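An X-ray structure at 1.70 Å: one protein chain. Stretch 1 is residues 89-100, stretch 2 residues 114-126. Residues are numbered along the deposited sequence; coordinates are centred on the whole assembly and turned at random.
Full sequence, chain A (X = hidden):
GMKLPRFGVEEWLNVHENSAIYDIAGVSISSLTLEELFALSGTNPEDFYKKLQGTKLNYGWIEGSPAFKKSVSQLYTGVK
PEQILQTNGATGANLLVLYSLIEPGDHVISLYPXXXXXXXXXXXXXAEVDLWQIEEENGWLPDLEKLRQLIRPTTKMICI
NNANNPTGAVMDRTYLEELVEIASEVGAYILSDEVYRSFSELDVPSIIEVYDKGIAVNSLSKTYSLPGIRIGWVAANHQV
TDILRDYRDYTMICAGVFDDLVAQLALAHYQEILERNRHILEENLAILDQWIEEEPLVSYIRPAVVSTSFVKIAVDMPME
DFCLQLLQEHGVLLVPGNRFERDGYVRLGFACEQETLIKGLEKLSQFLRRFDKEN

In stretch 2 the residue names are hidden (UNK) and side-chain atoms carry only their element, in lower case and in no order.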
# COMPACT_ATOMS: atom_id res chain seq x y z
N GLY A 89 3.23 -4.72 4.31
CA GLY A 89 3.43 -4.39 5.71
C GLY A 89 2.20 -4.56 6.57
O GLY A 89 1.08 -4.74 6.03
N ALA A 90 2.39 -4.48 7.88
CA ALA A 90 1.27 -4.28 8.80
C ALA A 90 0.48 -2.99 8.45
O ALA A 90 -0.73 -2.94 8.66
CB ALA A 90 1.73 -4.30 10.26
N THR A 91 1.16 -1.99 7.86
CA THR A 91 0.51 -0.76 7.40
C THR A 91 -0.67 -1.11 6.49
O THR A 91 -1.80 -0.67 6.70
CB THR A 91 1.51 0.20 6.71
OG1 THR A 91 2.57 0.58 7.63
CG2 THR A 91 0.81 1.46 6.30
N GLY A 92 -0.35 -1.89 5.45
CA GLY A 92 -1.36 -2.27 4.49
C GLY A 92 -2.43 -3.15 5.07
O GLY A 92 -3.61 -3.07 4.64
N ALA A 93 -2.06 -3.98 6.06
CA ALA A 93 -3.01 -4.87 6.68
C ALA A 93 -4.04 -4.10 7.55
O ALA A 93 -5.25 -4.29 7.41
CB ALA A 93 -2.36 -5.93 7.51
N ASN A 94 -3.55 -3.19 8.40
CA ASN A 94 -4.48 -2.36 9.17
C ASN A 94 -5.42 -1.58 8.27
O ASN A 94 -6.63 -1.52 8.55
CB ASN A 94 -3.75 -1.36 10.13
CG ASN A 94 -3.10 -2.01 11.32
OD1 ASN A 94 -3.60 -3.00 11.89
ND2 ASN A 94 -2.05 -1.34 11.82
N LEU A 95 -4.88 -0.96 7.22
CA LEU A 95 -5.69 -0.19 6.30
C LEU A 95 -6.71 -1.08 5.62
O LEU A 95 -7.88 -0.71 5.48
CB LEU A 95 -4.82 0.47 5.24
CG LEU A 95 -5.61 1.26 4.18
CD1 LEU A 95 -6.50 2.33 4.81
CD2 LEU A 95 -4.64 1.83 3.16
N LEU A 96 -6.27 -2.23 5.13
CA LEU A 96 -7.20 -3.14 4.43
C LEU A 96 -8.37 -3.55 5.36
O LEU A 96 -9.54 -3.56 4.93
CB LEU A 96 -6.49 -4.38 3.99
CG LEU A 96 -7.33 -5.47 3.28
CD1 LEU A 96 -8.03 -4.91 2.02
CD2 LEU A 96 -6.43 -6.69 2.98
N VAL A 97 -8.06 -3.88 6.60
CA VAL A 97 -9.11 -4.30 7.56
C VAL A 97 -10.13 -3.15 7.76
O VAL A 97 -11.35 -3.33 7.58
CB VAL A 97 -8.54 -4.74 8.91
CG1 VAL A 97 -9.68 -4.99 9.99
CG2 VAL A 97 -7.72 -6.02 8.69
N LEU A 98 -9.61 -1.97 8.10
CA LEU A 98 -10.48 -0.85 8.44
C LEU A 98 -11.25 -0.34 7.25
O LEU A 98 -12.45 -0.09 7.30
CB LEU A 98 -9.62 0.24 9.13
CG LEU A 98 -8.99 -0.22 10.45
CD1 LEU A 98 -7.80 0.67 10.83
CD2 LEU A 98 -10.04 -0.23 11.57
N TYR A 99 -10.56 -0.21 6.14
CA TYR A 99 -11.21 0.32 4.96
C TYR A 99 -12.32 -0.64 4.46
O TYR A 99 -13.38 -0.19 3.98
CB TYR A 99 -10.16 0.59 3.91
CG TYR A 99 -10.50 1.60 2.86
CD1 TYR A 99 -11.45 2.58 3.05
CD2 TYR A 99 -9.87 1.55 1.64
CE1 TYR A 99 -11.77 3.49 2.04
CE2 TYR A 99 -10.18 2.48 0.64
CZ TYR A 99 -11.12 3.44 0.86
OH TYR A 99 -11.43 4.32 -0.17
N SER A 100 -12.09 -1.94 4.57
CA SER A 100 -13.03 -2.95 4.09
C SER A 100 -14.26 -3.01 5.00
O SER A 100 -15.41 -3.14 4.50
CB SER A 100 -12.36 -4.34 4.07
OG SER A 100 -11.37 -4.41 3.06
N UNK A 114 -2.20 4.88 20.80
CA UNK A 114 -1.76 3.67 20.19
C UNK A 114 -1.28 4.04 18.79
O UNK A 114 -1.19 5.21 18.46
c UNK A 114 -2.93 2.63 20.06
o UNK A 114 -2.38 1.40 19.62
c UNK A 114 -4.04 3.08 19.05
N UNK A 115 -1.00 3.06 17.95
CA UNK A 115 -0.61 3.35 16.55
C UNK A 115 -1.70 4.13 15.80
O UNK A 115 -2.87 3.74 15.80
c UNK A 115 2.73 2.94 13.72
c UNK A 115 -0.27 2.05 15.84
c UNK A 115 1.01 2.15 12.30
o UNK A 115 3.16 2.87 11.38
c UNK A 115 2.29 2.65 12.46
c UNK A 115 1.90 2.73 14.79
c UNK A 115 0.62 2.26 14.63
c UNK A 115 0.18 1.99 13.35
N UNK A 116 -1.35 5.26 15.19
CA UNK A 116 -2.37 6.24 14.77
C UNK A 116 -3.38 5.71 13.74
O UNK A 116 -4.50 6.18 13.69
n UNK A 116 -2.76 10.95 13.10
c UNK A 116 -1.70 7.54 14.27
c UNK A 116 -2.67 8.66 13.92
o UNK A 116 -0.77 10.12 13.77
c UNK A 116 -1.99 9.97 13.58
N UNK A 117 -2.99 4.73 12.94
CA UNK A 117 -3.92 4.13 11.99
C UNK A 117 -5.23 3.68 12.67
O UNK A 117 -6.31 3.78 12.09
n UNK A 117 -2.20 1.78 8.23
c UNK A 117 -1.91 1.87 9.55
o UNK A 117 -1.36 0.98 10.18
c UNK A 117 -2.28 3.16 10.23
c UNK A 117 -3.31 2.90 11.35
N UNK A 118 -5.07 3.14 13.87
CA UNK A 118 -6.12 2.37 14.50
C UNK A 118 -7.32 3.21 14.93
O UNK A 118 -8.44 2.66 15.00
c UNK A 118 -5.59 1.54 15.68
c UNK A 118 -4.06 -0.13 16.66
c UNK A 118 -5.04 -0.57 14.26
c UNK A 118 -4.54 0.49 15.33
N UNK A 119 -7.12 4.50 15.16
CA UNK A 119 -8.22 5.42 15.49
C UNK A 119 -8.52 6.45 14.41
O UNK A 119 -9.69 6.75 14.21
c UNK A 119 -6.70 6.76 17.08
c UNK A 119 -5.62 6.11 17.65
c UNK A 119 -4.43 6.71 17.81
o UNK A 119 -3.07 8.66 17.57
c UNK A 119 -6.53 8.08 16.68
c UNK A 119 -4.28 8.03 17.41
c UNK A 119 -5.33 8.72 16.88
c UNK A 119 -8.01 6.06 16.86
N UNK A 120 -7.52 6.94 13.69
CA UNK A 120 -7.78 7.95 12.67
C UNK A 120 -8.32 7.41 11.37
O UNK A 120 -9.11 8.10 10.72
o UNK A 120 -7.67 10.36 14.10
c UNK A 120 -6.58 8.89 12.50
o UNK A 120 -5.45 10.58 13.78
c UNK A 120 -6.57 10.02 13.53
N UNK A 121 -7.96 6.19 10.98
CA UNK A 121 -8.60 5.64 9.79
C UNK A 121 -10.10 5.50 10.02
O UNK A 121 -10.89 5.99 9.19
c UNK A 121 -5.63 3.52 8.32
c UNK A 121 -7.90 4.36 9.23
c UNK A 121 -6.49 4.72 8.73
c UNK A 121 -8.73 3.76 8.10
N UNK A 122 -10.55 4.88 11.13
CA UNK A 122 -11.99 4.77 11.23
C UNK A 122 -12.71 6.12 11.29
O UNK A 122 -13.76 6.26 10.70
c UNK A 122 -9.85 3.96 12.04
c UNK A 122 -12.25 3.95 12.50
c UNK A 122 -10.93 3.52 13.02
N UNK A 123 -12.13 7.09 11.96
CA UNK A 123 -12.72 8.44 11.97
C UNK A 123 -12.90 8.96 10.56
O UNK A 123 -13.96 9.49 10.21
c UNK A 123 -11.96 9.51 14.18
c UNK A 123 -11.65 10.97 14.61
n UNK A 123 -11.62 12.68 16.42
c UNK A 123 -11.98 11.25 16.07
c UNK A 123 -11.82 9.44 12.71
N UNK A 124 -11.87 8.78 9.74
CA UNK A 124 -11.90 9.28 8.38
C UNK A 124 -12.97 8.62 7.56
O UNK A 124 -13.41 9.19 6.56
c UNK A 124 -10.54 9.10 7.68
o UNK A 124 -10.28 7.73 7.35
N UNK A 125 -13.41 7.44 7.96
CA UNK A 125 -14.43 6.73 7.20
C UNK A 125 -15.86 7.02 7.68
O UNK A 125 -16.85 6.46 7.17
c UNK A 125 -12.45 3.39 6.73
c UNK A 125 -12.75 5.27 5.10
c UNK A 125 -14.12 5.22 7.19
c UNK A 125 -12.78 4.86 6.58
N UNK A 126 -15.97 7.93 8.63
CA UNK A 126 -17.26 8.32 9.16
C UNK A 126 -17.68 7.53 10.41
O UNK A 126 -18.84 7.68 10.86
O HOH W 1 2.06 2.71 9.15

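Position 114 carries one carbon bearing an oxygen and a second carbon, out of reach of stretch 1; this is Thr 114. Position 115 has one carbon leading to a six-carbon ring with an oxygen at its far end. The ring lies obliquely to ND2 of Asn 94, and a water binds both its oxygen and OG1 of Thr 91, the latter 2.7 Å from O of water 1. The residue is Tyr 115, whose OH lies 2.5 Å from O of water 1.

Position 116 has three carbons, the last bearing one oxygen and one nitrogen, and does not touch stretch 1: Gln 116. Position 117 has the same atoms, but its CA-to-CB bond points toward stretch 1. Its nitrogen lies 2.9 Å from O of Thr 91, and its oxygen 2.9 Å from ND2 of Asn 94. Three carbons, the third bearing one oxygen and one nitrogen, make this Gln 117; its NE2 donates to O of Thr 91 and its OE1 accepts from ND2 of Asn 94.

Position 118 has four carbons forked at the second; one fork tip lies 3.7 Å from OD1 of Asn 94. It is Leu 118. At 119, one carbon leads to a six-carbon ring bearing an oxygen; its CA-to-CB bond points away from stretch 1, and the side chain makes no contact with it, giving Tyr 119. Position 120 shows two carbons, the second with two oxygens, one of which accepts a hydrogen bond from NE2 of Gln 116: Asp 120.

Position 121 has four carbons forked at the first, with one arm two carbons long. The short arm lies 3.8 Å from CB of Leu 98 and the end of the long arm 3.8 Å from CD1 of Leu 95, which identifies Ile 121. At 122, three carbons close a ring onto the backbone N; the ring carbon bonded to N is 4.1 Å from CD1 of Leu 98. This is Pro 122, whose nitrogen has no hydrogen to bond to the preceding turn, and the helix kinks here.

Position 123, four carbons in a row ending in nitrogen, is Lys 123, remote from stretch 1. One carbon and one oxygen at 124 give Ser 124, whose OG donates to O of Ile 121. Position 125 has four carbons forked at the second, one tip 3.6 Å from CD1 of Tyr 99: Leu 125. Position 126 has no side chain; its backbone angles, with positive phi in a Schellman motif, would jam a CB against the preceding carbonyl. It is Gly 126.

The helices cross at -34°, with axes 9.6 Å apart at their closest. Gln 117 fixes one end through two nearly linear hydrogen bonds, while Leu 98 fits among Gln 117, Leu 118, Ile 121 and Pro 122, and Leu 125 extends the apolar packing to Tyr 99.

Stretch 2 (114-126) TYQQLYDIPKSLG
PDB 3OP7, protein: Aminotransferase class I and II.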